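Local coordinates for protein 2-oxoadipate dioxygenase/decarboxylase (Pseudomonas putida, PDB 6W1G) that uses iron(II) and O2 to decarboxylate and hydroxylate 2-oxoadipate, giving D-2-hydroxyglutarate in a D-lysine catabolic pathway, at residues T59-I62 and E63-D66; P256-R259 and H260-L264; T379-G382 and L383-A386; S447-R450 and S451-C455. All coordinates share one frame; numbering follows the deposited sequence.

Contact 1 of 4, residues T59-I62 and E63-D66; sequences TGEI and ERLD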
ATOM      1  N   THR A  59       9.968 -14.601  -8.557  1.00 10.55           N
ATOM      2  CA  THR A  59       8.679 -13.934  -8.668  1.00 11.34           C
ATOM      3  C   THR A  59       8.718 -12.713  -9.566  1.00 11.87           C
ATOM      4  O   THR A  59       7.674 -12.127  -9.833  1.00 14.58           O
ATOM      5  CB  THR A  59       8.211 -13.492  -7.291  1.00 11.76           C
ATOM      6  OG1 THR A  59       9.124 -12.518  -6.813  1.00 12.48           O
ATOM      7  CG2 THR A  59       8.072 -14.643  -6.308  1.00 12.48           C
ATOM      8  N   GLY A  60       9.901 -12.319  -9.998  1.00 12.15           N
ATOM      9  CA  GLY A  60      10.092 -11.125 -10.765  1.00 14.01           C
ATOM     10  C   GLY A  60      10.097  -9.856  -9.959  1.00 12.86           C
ATOM     11  O   GLY A  60      10.330  -8.776 -10.535  1.00 15.29           O
ATOM     12  N   GLU A  61       9.885  -9.927  -8.645  1.00 12.12           N
ATOM     13  CA  GLU A  61       9.878  -8.718  -7.852  1.00 12.24           C
ATOM     14  C   GLU A  61      11.212  -7.987  -7.877  1.00 11.78           C
ATOM     15  O   GLU A  61      11.246  -6.766  -7.622  1.00 12.56           O
ATOM     16  CB  GLU A  61       9.538  -9.049  -6.397  1.00 12.19           C
ATOM     17  CG  GLU A  61       8.106  -9.462  -6.172  1.00 13.03           C
ATOM     18  CD  GLU A  61       7.976  -9.997  -4.759  1.00 12.43           C
ATOM     19  OE1 GLU A  61       7.899  -9.164  -3.824  1.00 13.58           O
ATOM     20  OE2 GLU A  61       7.993 -11.244  -4.616  1.00 12.90           O
ATOM     21  N   ILE A  62      12.320  -8.690  -8.185  1.00 12.89           N
ATOM     22  CA  ILE A  62      13.607  -8.002  -8.273  1.00 14.80           C
ATOM     23  C   ILE A  62      13.535  -6.839  -9.251  1.00 13.71           C
ATOM     24  O   ILE A  62      14.183  -5.815  -9.056  1.00 16.20           O
ATOM     25  CB  ILE A  62      14.715  -9.021  -8.620  1.00 17.23           C
ATOM     26  CG1 ILE A  62      16.112  -8.453  -8.366  1.00 22.19           C
ATOM     27  CG2 ILE A  62      14.533  -9.551 -10.046  1.00 19.45           C
ATOM     28  CD1 ILE A  62      17.181  -9.544  -8.287  1.00 26.65           C
ATOM     29  N   GLU A  63      12.749  -6.958 -10.309  1.00 14.47           N
ATOM     30  CA  GLU A  63      12.676  -5.894 -11.301  1.00 15.20           C
ATOM     31  C   GLU A  63      11.786  -4.732 -10.891  1.00 14.99           C
ATOM     32  O   GLU A  63      11.942  -3.642 -11.431  1.00 22.14           O
ATOM     33  CB  GLU A  63      12.218  -6.490 -12.632  1.00 19.34           C
ATOM     34  CG  GLU A  63      13.167  -7.606 -13.117  1.00 24.16           C
ATOM     35  CD  GLU A  63      12.803  -8.218 -14.452  1.00 35.16           C
ATOM     36  OE1 GLU A  63      11.679  -7.991 -14.942  1.00 41.42           O
ATOM     37  OE2 GLU A  63      13.657  -8.939 -15.009  1.00 39.41           O
ATOM     38  N   ARG A  64      10.866  -4.926  -9.968  1.00 12.02           N
ATOM     39  CA  ARG A  64       9.934  -3.866  -9.552  1.00 12.02           C
ATOM     40  C   ARG A  64      10.375  -3.187  -8.259  1.00 11.84           C
ATOM     41  O   ARG A  64       9.865  -2.119  -7.912  1.00 12.55           O
ATOM     42  CB  ARG A  64       8.498  -4.417  -9.406  1.00 12.81           C
ATOM     43  CG  ARG A  64       8.218  -5.031  -8.070  1.00 12.08           C
ATOM     44  CD  ARG A  64       6.860  -5.781  -7.986  1.00 12.12           C
ATOM     45  NE  ARG A  64       6.369  -5.756  -6.637  1.00 11.08           N
ATOM     46  CZ  ARG A  64       5.176  -6.160  -6.226  1.00 10.60           C
ATOM     47  NH1 ARG A  64       4.385  -6.832  -7.018  1.00 10.89           N
ATOM     48  NH2 ARG A  64       4.766  -5.859  -5.008  1.00 11.55           N
ATOM     49  N   LEU A  65      11.296  -3.806  -7.519  1.00 11.57           N
ATOM     50  CA  LEU A  65      11.560  -3.405  -6.140  1.00 11.16           C
ATOM     51  C   LEU A  65      12.063  -1.968  -6.027  1.00 11.95           C
ATOM     52  O   LEU A  65      11.655  -1.233  -5.127  1.00 11.88           O
ATOM     53  CB  LEU A  65      12.606  -4.357  -5.573  1.00 11.94           C
ATOM     54  CG  LEU A  65      13.135  -4.005  -4.186  1.00 12.27           C
ATOM     55  CD1 LEU A  65      12.062  -4.010  -3.138  1.00 13.29           C
ATOM     56  CD2 LEU A  65      14.275  -4.955  -3.849  1.00 13.73           C
ATOM     57  N   ASP A  66      12.999  -1.565  -6.885  1.00 12.25           N
ATOM     58  CA  ASP A  66      13.675  -0.299  -6.678  1.00 13.25           C
ATOM     59  C   ASP A  66      12.726   0.884  -6.754  1.00 12.84           C
ATOM     60  O   ASP A  66      12.934   1.877  -6.056  1.00 15.24           O
ATOM     61  CB  ASP A  66      14.783  -0.094  -7.690  1.00 17.39           C
ATOM     62  CG  ASP A  66      15.487   1.223  -7.488  1.00 26.42           C
ATOM     63  OD1 ASP A  66      16.040   1.415  -6.385  1.00 28.79           O
ATOM     64  OD2 ASP A  66      15.449   2.068  -8.400  1.00 31.27           O
TER
HETATM   65  O   HOH W   1      14.179  -3.065  -9.109  1.00 24.07           O

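Contact 2 of 4, residues P256-R259 and H260-L264; sequences PTRR and HPILL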
ATOM      1  N   PRO A 256       6.137  -9.478  14.103  1.00 14.62           N
ATOM      2  CA  PRO A 256       7.555  -9.351  14.422  1.00 15.90           C
ATOM      3  C   PRO A 256       8.451  -9.874  13.310  1.00 14.17           C
ATOM      4  O   PRO A 256       7.956 -10.411  12.293  1.00 14.56           O
ATOM      5  CB  PRO A 256       7.692 -10.195  15.690  1.00 16.45           C
ATOM      6  CG  PRO A 256       6.717 -11.318  15.423  1.00 17.61           C
ATOM      7  CD  PRO A 256       5.542 -10.687  14.697  1.00 16.73           C
ATOM      8  N   THR A 257       9.752  -9.717  13.500  1.00 14.79           N
ATOM      9  CA  THR A 257      10.746 -10.249  12.577  1.00 15.37           C
ATOM     10  C   THR A 257      10.523 -11.738  12.375  1.00 15.01           C
ATOM     11  O   THR A 257      10.347 -12.489  13.337  1.00 16.66           O
ATOM     12  CB  THR A 257      12.141 -10.013  13.164  1.00 17.24           C
ATOM     13  OG1 THR A 257      12.309  -8.618  13.494  1.00 18.24           O
ATOM     14  CG2 THR A 257      13.210 -10.477  12.191  1.00 18.99           C
ATOM     15  N   ARG A 258      10.585 -12.169  11.120  1.00 14.78           N
ATOM     16  CA  ARG A 258      10.418 -13.559  10.747  1.00 14.63           C
ATOM     17  C   ARG A 258      11.369 -13.879   9.606  1.00 15.05           C
ATOM     18  O   ARG A 258      11.731 -13.024   8.805  1.00 15.17           O
ATOM     19  CB  ARG A 258       8.979 -13.800  10.233  1.00 14.01           C
ATOM     20  CG  ARG A 258       7.914 -13.805  11.313  1.00 13.66           C
ATOM     21  CD  ARG A 258       6.514 -13.723  10.733  1.00 13.96           C
ATOM     22  NE  ARG A 258       6.272 -14.745   9.708  1.00 13.25           N
ATOM     23  CZ  ARG A 258       5.853 -15.995   9.932  1.00 13.83           C
ATOM     24  NH1 ARG A 258       5.612 -16.421  11.174  1.00 14.90           N
ATOM     25  NH2 ARG A 258       5.696 -16.828   8.899  1.00 14.93           N
ATOM     26  N   ARG A 259      11.708 -15.164   9.494  1.00 14.87           N
ATOM     27  CA  ARG A 259      12.424 -15.643   8.313  1.00 16.13           C
ATOM     28  C   ARG A 259      11.563 -15.513   7.058  1.00 15.14           C
ATOM     29  O   ARG A 259      12.089 -15.206   5.975  1.00 15.89           O
ATOM     30  CB  ARG A 259      12.801 -17.106   8.489  1.00 18.70           C
ATOM     31  CG  ARG A 259      13.832 -17.328   9.573  1.00 27.06           C
ATOM     32  CD  ARG A 259      14.083 -18.805   9.884  1.00 35.55           C
ATOM     33  NE  ARG A 259      13.126 -19.328  10.859  1.00 43.38           N
ATOM     34  CZ  ARG A 259      12.464 -20.477  10.750  1.00 48.63           C
ATOM     35  NH1 ARG A 259      12.649 -21.273   9.704  1.00 49.50           N
ATOM     36  NH2 ARG A 259      11.616 -20.832  11.711  1.00 50.79           N
ATOM     37  N   HIS A 260      10.247 -15.733   7.188  1.00 13.81           N
ATOM     38  CA  HIS A 260       9.310 -15.679   6.066  1.00 12.53           C
ATOM     39  C   HIS A 260       8.234 -14.687   6.455  1.00 12.50           C
ATOM     40  O   HIS A 260       7.204 -15.059   7.050  1.00 12.40           O
ATOM     41  CB  HIS A 260       8.789 -17.077   5.748  1.00 12.52           C
ATOM     42  CG  HIS A 260       9.892 -17.938   5.277  1.00 13.76           C
ATOM     43  ND1 HIS A 260      10.504 -17.746   4.051  1.00 14.48           N
ATOM     44  CD2 HIS A 260      10.571 -18.931   5.888  1.00 16.47           C
ATOM     45  CE1 HIS A 260      11.496 -18.606   3.925  1.00 16.55           C
ATOM     46  NE2 HIS A 260      11.539 -19.345   5.011  1.00 17.47           N
ATOM     47  N   PRO A 261       8.469 -13.405   6.169  1.00 11.96           N
ATOM     48  CA  PRO A 261       7.541 -12.353   6.589  1.00 11.50           C
ATOM     49  C   PRO A 261       6.142 -12.574   6.059  1.00 11.03           C
ATOM     50  O   PRO A 261       5.935 -13.149   4.981  1.00 10.67           O
ATOM     51  CB  PRO A 261       8.198 -11.077   6.040  1.00 12.71           C
ATOM     52  CG  PRO A 261       9.700 -11.455   6.120  1.00 17.59           C
ATOM     53  CD  PRO A 261       9.685 -12.859   5.555  1.00 14.79           C
ATOM     54  N   ILE A 262       5.177 -12.024   6.789  1.00 10.89           N
ATOM     55  CA  ILE A 262       3.768 -12.070   6.453  1.00 10.36           C
ATOM     56  C   ILE A 262       3.193 -10.654   6.485  1.00 10.39           C
ATOM     57  O   ILE A 262       3.622  -9.802   7.269  1.00 11.56           O
ATOM     58  CB  ILE A 262       2.969 -13.027   7.377  1.00 11.24           C
ATOM     59  CG1 ILE A 262       3.102 -12.615   8.849  1.00 12.79           C
ATOM     60  CG2 ILE A 262       3.430 -14.459   7.140  1.00 12.22           C
ATOM     61  CD1 ILE A 262       2.364 -13.563   9.790  1.00 14.41           C
ATOM     62  N   LEU A 263       2.189 -10.419   5.631  1.00  9.88           N
ATOM     63  CA  LEU A 263       1.565  -9.096   5.521  1.00 10.11           C
ATOM     64  C   LEU A 263       2.633  -8.049   5.274  1.00 10.35           C
ATOM     65  O   LEU A 263       3.366  -8.139   4.282  1.00 11.29           O
ATOM     66  CB  LEU A 263       0.642  -8.789   6.695  1.00 11.34           C
ATOM     67  CG  LEU A 263      -0.512  -9.783   6.847  1.00 10.87           C
ATOM     68  CD1 LEU A 263      -1.441  -9.345   7.984  1.00 13.86           C
ATOM     69  CD2 LEU A 263      -1.309  -9.956   5.589  1.00 13.50           C
ATOM     70  N   LEU A 264       2.741  -7.006   6.116  1.00  9.90           N
ATOM     71  CA  LEU A 264       3.800  -6.028   5.981  1.00 10.04           C
ATOM     72  C   LEU A 264       4.192  -5.574   7.384  1.00  9.67           C
ATOM     73  O   LEU A 264       3.449  -5.775   8.342  1.00 11.41           O
ATOM     74  CB  LEU A 264       3.421  -4.875   5.070  1.00 11.32           C
ATOM     75  CG  LEU A 264       2.314  -3.950   5.534  1.00 11.43           C
ATOM     76  CD1 LEU A 264       2.781  -2.916   6.546  1.00 12.53           C
ATOM     77  CD2 LEU A 264       1.725  -3.221   4.339  1.00 14.20           C
TER

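Contact 3 of 4, residues T379-G382 and L383-A386; sequences TLQG and LIDA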
ATOM      1  N   THR A 379       2.061 -35.760  -8.482  1.00 15.27           N
ATOM      2  CA  THR A 379       1.451 -34.796  -7.587  1.00 13.48           C
ATOM      3  C   THR A 379       2.298 -33.545  -7.540  1.00 12.63           C
ATOM      4  O   THR A 379       3.489 -33.535  -7.886  1.00 12.98           O
ATOM      5  CB  THR A 379       1.317 -35.323  -6.147  1.00 15.01           C
ATOM      6  OG1 THR A 379       2.628 -35.531  -5.662  1.00 14.49           O
ATOM      7  CG2 THR A 379       0.495 -36.606  -6.057  1.00 16.25           C
ATOM      8  N   LEU A 380       1.661 -32.467  -7.111  1.00 12.44           N
ATOM      9  CA  LEU A 380       2.372 -31.208  -6.924  1.00 11.66           C
ATOM     10  C   LEU A 380       3.494 -31.352  -5.897  1.00 11.62           C
ATOM     11  O   LEU A 380       4.631 -30.923  -6.119  1.00 11.18           O
ATOM     12  CB  LEU A 380       1.387 -30.118  -6.518  1.00 12.71           C
ATOM     13  CG  LEU A 380       1.986 -28.741  -6.233  1.00 12.36           C
ATOM     14  CD1 LEU A 380       2.792 -28.222  -7.396  1.00 12.91           C
ATOM     15  CD2 LEU A 380       0.842 -27.777  -5.891  1.00 14.07           C
ATOM     16  N   GLN A 381       3.199 -31.985  -4.756  1.00 12.00           N
ATOM     17  CA  GLN A 381       4.231 -32.179  -3.764  1.00 11.53           C
ATOM     18  C   GLN A 381       5.374 -33.025  -4.313  1.00 11.32           C
ATOM     19  O   GLN A 381       6.544 -32.767  -4.021  1.00 12.09           O
ATOM     20  CB  GLN A 381       3.671 -32.864  -2.523  1.00 13.86           C
ATOM     21  CG  GLN A 381       4.698 -32.921  -1.409  1.00 14.04           C
ATOM     22  CD  GLN A 381       4.963 -31.538  -0.898  1.00 16.04           C
ATOM     23  OE1 GLN A 381       4.037 -30.832  -0.500  1.00 18.82           O
ATOM     24  NE2 GLN A 381       6.207 -31.127  -0.889  1.00 16.57           N
ATOM     25  N   GLY A 382       5.062 -34.038  -5.088  1.00 12.40           N
ATOM     26  CA  GLY A 382       6.111 -34.870  -5.630  1.00 12.32           C
ATOM     27  C   GLY A 382       7.015 -34.125  -6.606  1.00 11.89           C
ATOM     28  O   GLY A 382       8.235 -34.338  -6.649  1.00 12.25           O
ATOM     29  N   LEU A 383       6.422 -33.239  -7.407  1.00 10.89           N
ATOM     30  CA  LEU A 383       7.210 -32.415  -8.308  1.00  9.92           C
ATOM     31  C   LEU A 383       8.068 -31.410  -7.550  1.00 10.00           C
ATOM     32  O   LEU A 383       9.193 -31.123  -7.947  1.00 11.13           O
ATOM     33  CB  LEU A 383       6.282 -31.671  -9.276  1.00 10.54           C
ATOM     34  CG  LEU A 383       5.621 -32.556 -10.311  1.00 12.45           C
ATOM     35  CD1 LEU A 383       4.483 -31.826 -10.975  1.00 16.05           C
ATOM     36  CD2 LEU A 383       6.629 -33.023 -11.351  1.00 14.49           C
ATOM     37  N   ILE A 384       7.539 -30.838  -6.473  1.00 10.26           N
ATOM     38  CA  ILE A 384       8.340 -29.967  -5.618  1.00 11.11           C
ATOM     39  C   ILE A 384       9.493 -30.761  -5.018  1.00 11.84           C
ATOM     40  O   ILE A 384      10.650 -30.315  -5.054  1.00 11.90           O
ATOM     41  CB  ILE A 384       7.456 -29.348  -4.530  1.00 11.60           C
ATOM     42  CG1 ILE A 384       6.458 -28.339  -5.137  1.00 11.73           C
ATOM     43  CG2 ILE A 384       8.302 -28.706  -3.441  1.00 13.87           C
ATOM     44  CD1 ILE A 384       5.328 -27.967  -4.208  1.00 12.09           C
ATOM     45  N   ASP A 385       9.199 -31.939  -4.463  1.00 12.21           N
ATOM     46  CA  ASP A 385      10.240 -32.718  -3.808  1.00 13.77           C
ATOM     47  C   ASP A 385      11.345 -33.115  -4.774  1.00 13.48           C
ATOM     48  O   ASP A 385      12.517 -33.198  -4.382  1.00 17.18           O
ATOM     49  CB  ASP A 385       9.629 -33.969  -3.166  1.00 16.92           C
ATOM     50  CG  ASP A 385       8.715 -33.678  -1.989  1.00 19.75           C
ATOM     51  OD1 ASP A 385       8.693 -32.546  -1.492  1.00 19.82           O
ATOM     52  OD2 ASP A 385       8.020 -34.622  -1.547  1.00 23.39           O
ATOM     53  N   ALA A 386      10.996 -33.396  -6.016  1.00 13.04           N
ATOM     54  CA  ALA A 386      11.989 -33.772  -7.026  1.00 13.88           C
ATOM     55  C   ALA A 386      12.676 -32.576  -7.676  1.00 12.78           C
ATOM     56  O   ALA A 386      13.514 -32.757  -8.553  1.00 13.71           O
ATOM     57  CB  ALA A 386      11.311 -34.591  -8.119  1.00 15.62           C
TER

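Contact 4 of 4, residues S447-R450 and S451-C455; sequences SERR and SLQAC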
ATOM      1  N   SER A 447      -4.140 -15.141  -8.538  1.00 10.04           N
ATOM      2  CA  SER A 447      -2.707 -15.121  -8.855  0.58  9.80           C
ATOM      3  C   SER A 447      -2.073 -16.487  -8.636  1.00  9.79           C
ATOM      4  O   SER A 447      -1.283 -16.982  -9.473  1.00 10.36           O
ATOM      5  CB  SER A 447      -1.930 -14.147  -7.952  0.58 12.53           C
ATOM      6  OG  SER A 447      -2.140 -12.773  -8.179  0.58 10.94           O
ATOM      7  N   GLU A 448      -2.382 -17.110  -7.487  1.00  9.24           N
ATOM      8  CA  GLU A 448      -1.853 -18.438  -7.214  0.51 11.79           C
ATOM      9  C   GLU A 448      -2.301 -19.425  -8.286  1.00  9.33           C
ATOM     10  O   GLU A 448      -1.482 -20.193  -8.835  1.00  9.61           O
ATOM     11  CB  GLU A 448      -2.341 -18.843  -5.818  0.51 10.97           C
ATOM     12  CG  GLU A 448      -1.932 -20.202  -5.348  0.51 11.00           C
ATOM     13  CD  GLU A 448      -2.405 -20.447  -3.920  0.51 11.94           C
ATOM     14  OE1 GLU A 448      -3.610 -20.579  -3.721  0.51 14.49           O
ATOM     15  OE2 GLU A 448      -1.583 -20.440  -2.979  0.51 12.36           O
ATOM     16  N   ARG A 449      -3.582 -19.409  -8.635  1.00  9.94           N
ATOM     17  CA  ARG A 449      -4.100 -20.325  -9.633  1.00 10.11           C
ATOM     18  C   ARG A 449      -3.448 -20.112 -10.986  1.00 10.17           C
ATOM     19  O   ARG A 449      -3.122 -21.088 -11.679  1.00 10.92           O
ATOM     20  CB  ARG A 449      -5.613 -20.162  -9.718  1.00 12.45           C
ATOM     21  CG  ARG A 449      -6.289 -21.040 -10.726  1.00 16.64           C
ATOM     22  CD  ARG A 449      -7.773 -21.336 -10.357  1.00 23.75           C
ATOM     23  NE  ARG A 449      -8.519 -20.216  -9.840  1.00 34.30           N
ATOM     24  CZ  ARG A 449      -9.623 -19.705 -10.384  1.00 36.08           C
ATOM     25  NH1 ARG A 449     -10.152 -20.203 -11.500  1.00 36.40           N
ATOM     26  NH2 ARG A 449     -10.190 -18.680  -9.791  1.00 37.21           N
ATOM     27  N   ARG A 450      -3.295 -18.856 -11.412  1.00 10.32           N
ATOM     28  CA  ARG A 450      -2.652 -18.613 -12.703  1.00 10.60           C
ATOM     29  C   ARG A 450      -1.243 -19.172 -12.698  1.00 11.13           C
ATOM     30  O   ARG A 450      -0.776 -19.703 -13.707  1.00 11.63           O
ATOM     31  CB  ARG A 450      -2.622 -17.120 -13.003  1.00 11.64           C
ATOM     32  CG  ARG A 450      -4.010 -16.585 -13.435  1.00 12.69           C
ATOM     33  CD  ARG A 450      -3.894 -15.179 -14.066  1.00 14.39           C
ATOM     34  NE  ARG A 450      -3.535 -14.245 -13.012  1.00 14.58           N
ATOM     35  CZ  ARG A 450      -4.401 -13.520 -12.267  1.00 13.49           C
ATOM     36  NH1 ARG A 450      -5.690 -13.525 -12.488  1.00 14.14           N
ATOM     37  NH2 ARG A 450      -3.958 -12.808 -11.309  1.00 12.90           N
ATOM     38  N   SER A 451      -0.518 -19.067 -11.565  1.00  9.66           N
ATOM     39  CA  SER A 451       0.842 -19.588 -11.562  1.00 10.85           C
ATOM     40  C   SER A 451       0.842 -21.100 -11.740  1.00  9.91           C
ATOM     41  O   SER A 451       1.703 -21.648 -12.452  1.00 10.64           O
ATOM     42  CB  SER A 451       1.619 -19.190 -10.290  1.00 11.18           C
ATOM     43  OG  SER A 451       1.282 -19.954  -9.148  1.00 10.65           O
ATOM     44  N   LEU A 452      -0.099 -21.790 -11.107  1.00 10.47           N
ATOM     45  CA  LEU A 452      -0.140 -23.240 -11.228  1.00 10.02           C
ATOM     46  C   LEU A 452      -0.492 -23.647 -12.653  1.00 11.29           C
ATOM     47  O   LEU A 452       0.054 -24.616 -13.186  1.00 12.50           O
ATOM     48  CB  LEU A 452      -1.143 -23.805 -10.214  1.00 12.26           C
ATOM     49  CG  LEU A 452      -0.647 -23.839  -8.788  1.00 12.87           C
ATOM     50  CD1 LEU A 452      -1.806 -23.893  -7.829  1.00 16.28           C
ATOM     51  CD2 LEU A 452       0.298 -24.983  -8.575  1.00 14.56           C
ATOM     52  N   GLN A 453      -1.397 -22.921 -13.283  1.00 11.26           N
ATOM     53  CA  GLN A 453      -1.763 -23.236 -14.667  1.00 12.50           C
ATOM     54  C   GLN A 453      -0.583 -23.022 -15.595  1.00 12.49           C
ATOM     55  O   GLN A 453      -0.341 -23.818 -16.503  1.00 14.32           O
ATOM     56  CB  GLN A 453      -2.938 -22.373 -15.080  1.00 13.12           C
ATOM     57  CG  GLN A 453      -4.181 -22.755 -14.355  1.00 15.79           C
ATOM     58  CD  GLN A 453      -5.352 -21.925 -14.774  1.00 18.50           C
ATOM     59  OE1 GLN A 453      -5.195 -20.868 -15.399  1.00 21.93           O
ATOM     60  NE2 GLN A 453      -6.548 -22.388 -14.454  1.00 21.46           N
ATOM     61  N   ALA A 454       0.156 -21.939 -15.403  1.00 12.38           N
ATOM     62  CA  ALA A 454       1.321 -21.668 -16.233  1.00 14.04           C
ATOM     63  C   ALA A 454       2.395 -22.722 -16.018  1.00 13.69           C
ATOM     64  O   ALA A 454       3.081 -23.134 -16.968  1.00 14.73           O
ATOM     65  CB  ALA A 454       1.861 -20.256 -15.943  1.00 15.66           C
ATOM     66  N   CYS A 455       2.562 -23.162 -14.787  1.00 12.55           N
ATOM     67  CA  CYS A 455       3.552 -24.176 -14.489  1.00 13.76           C
ATOM     68  C   CYS A 455       3.175 -25.489 -15.147  1.00 13.90           C
ATOM     69  O   CYS A 455       4.019 -26.156 -15.749  1.00 15.49           O
ATOM     70  CB  CYS A 455       3.611 -24.314 -12.986  1.00 16.76           C
ATOM     71  SG  CYS A 455       4.940 -25.370 -12.365  1.00 15.75           S
TER
HETATM   72  O   HOH W   2      -9.684 -21.837 -13.336  1.00 37.80           O

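Contact 1 of 4, residues T59-I62 and E63-D66
Between Gly60 and Glu63 the chain makes a tight turn, Glu63 N donating to Gly60 O at 3.0 Å. One residue on, Glu61 O receives Arg64 N at 3.0 Å and, weakly, Leu65 N, giving the short, loosely bonded helix 61-64. Gly60, with positive phi, breaks the chain away from the preceding helix 50-59. A water accepts from Asp66 N and donates to Ile62 O. Glu61 and Arg64 run alongside each other, pointing the same way. Arg64 CG, placed between its own backbone N and carbonyl carbon (chi1 85°), lies 3.5 Å from Glu61 O, and Glu61 CG covers one guanidinium face, 4.1 Å from Arg64 NE. The two charged planes are turned 65° apart and do not pair: Glu61 OE1 forms a salt bridge with Arg230, while Arg64 reaches Glu68 and Glu397. Thr59 OG1 is bonded to Glu61 OE2 (2.8 Å) and to Ala55 O of helix 50-59, and accepts from Glu61 N (3.3 Å), holding both ends of the glutamate. The bond from Glu61 N makes an ST turn, joined here to a short helical turn that leads into strand 69-75, which carries the metal ligand His70.

Contact 2 of 4, residues P256-R259 and H260-L264
Arg258 folds back on the chain that follows it and grips the carbonyl oxygen of His260 side-on, NE at 2.8 Å from His260 O and NH2 at 3.0 Å from the same atom. NE comes from above the carbonyl plane, NH2 within it. A bend at chi3 (52°) turns the guanidinium back to this oxygen. Ile262 closes the tight side: its CD1 lies over one guanidinium face, 4.1 Å from Arg258 NE, and its CG2 is 3.7 Å from Arg258 NH2. The same arginine gives further hydrogen bonds to Phe344 O and Pro345 O. An alanine at Arg258 removes the guanidinium, which would probably leave all three carbonyls without this donor and uncover the side of Ile262. Backbone N atoms of Arg259 and His260 are both taken by the carboxylate of Asp346. The His260 ring lays one face over the carbonyl carbon of Arg259, with CG 3.4 Å from Arg259 C, and packs on Leu348 and Met351 of helix 348-353. The solvent side is looser: the end of the Arg259 side chain leads away from the turn into an exposed position. This is an irregular surface loop, tied by an arginine and an aspartate to the 344-346 region, on the approach to strand 264-275.

Contact 3 of 4, residues T379-G382 and L383-A386
Leu383 N donates to Thr379 O at 3.0 Å, the first of four successive backbone bonds from residue i+4 to residue i that wind helix 380-385. Its side chain stays over the same carbonyl, with CG 3.4 Å from Thr379 O. Thr379 occupies the N-cap position, where its OG1 accepts from Gly382 N at 2.9 Å. Gly382 suits this cap, since a CB there would clash with the threonine hydroxyl. Ile384 follows, bonded through its N to Leu380 O. Its CD1 is directed back along the helix and meets Leu380 CG at 4.0 Å, an apolar contact one turn apart. Asp385 bonds to Gln381 twice, N to O at 2.8 Å and, through the side chains, OD1 from NE2 at 2.9 Å. Gln381 leaves the backbone with CG anti to N (chi1 -173°) and then bends at CG (chi2 68°), which brings the amide across to the carboxylate. Asp385 OD1 lies in the amide plane of Gln381 (N-H...O 162°), while NE2 meets it from above the carboxylate plane. The other end of this amide, OE1, accepts from Arg352. An alanine in place of Gln381 would probably leave Asp385 OD1 without its side-chain donor and Arg352 without this acceptor. Ala386 N, bonded to Gly382 O at 3.0 Å, finishes the series, and Ala386 O receives Lys366 NZ. One side of the helix, formed by Leu380, Leu383 and Ile384, packs on Val389 of strand 389-393, while Leu380, Gln381 and Ile384 also meet Arg352 of helix 348-353.

Contact 4 of 4, residues S447-R450 and S451-C455
Ser451 turns its hydroxyl back against the helix and donates OG to Glu448 O at 2.8 Å. The same oxygen takes Leu452 N at 3.1 Å, so two donors share it: Leu452 N comes in the carbonyl plane and close to straight on, whereas the hydroxyl arrives more obliquely, at a C=O...O angle of 130°. The serine torsion (chi1 78°) sets OG between its own N and carbonyl carbon, which brings it within reach of the carbonyl three residues back. Leu452 CG lies 3.7 Å from Glu448 O as well, and with the CD1 branch it covers this carbonyl. One residue along, Gln453 N bonds to Arg449 O at 3.0 Å, and the glutamine CG rests 3.3 Å from that oxygen. Arg449 and Gln453 then run alongside each other on the exposed face, their flat ends 82° apart. Ser451 N to Ser447 O and Ala454 N to Arg450 O continue the regular helical bonding on either side. Further out, the buried Ser451 OG is also hydrogen-bonded to Tyr361 N, and in one of its two conformers Glu448 OE2 is hydrogen-bonded to Phe359 N. Leu452 packs against Tyr361. Arg450 makes a salt bridge through NH2 with Glu118, the first residue of helix 118-123, and Ser447 OG, in one of its two conformers, bonds to the same carboxylate. Helix 440-458, near the C-terminus, thus turns Ser451 and Leu452 to strand 359-363 and Arg449 and Gln453 to solvent, and its serine hydroxyl bonded to a carbonyl one turn back is a common feature of alpha-helices.

All four contacts are local turns of chain, and they differ in what surrounds them. Contacts 1 and 4 are partly buried, whereas contacts 2 and 3 lie at the surface. Contact 1 is the one near the metal site, and its salt-bridge partners lie beyond the turn. Contact 2 has no regular structure and relies on an arginine gripping a carbonyl; contact 3 is a capped helix with an amide-to-carboxylate hydrogen bond. Contacts 3 and 4 have centres about 15 Å apart and touch through Leu380 CD2 and Leu452 CD2 at 3.9 Å; their helices pack on strands 389-393 and 359-363, which pair with each other in one two-stranded sheet.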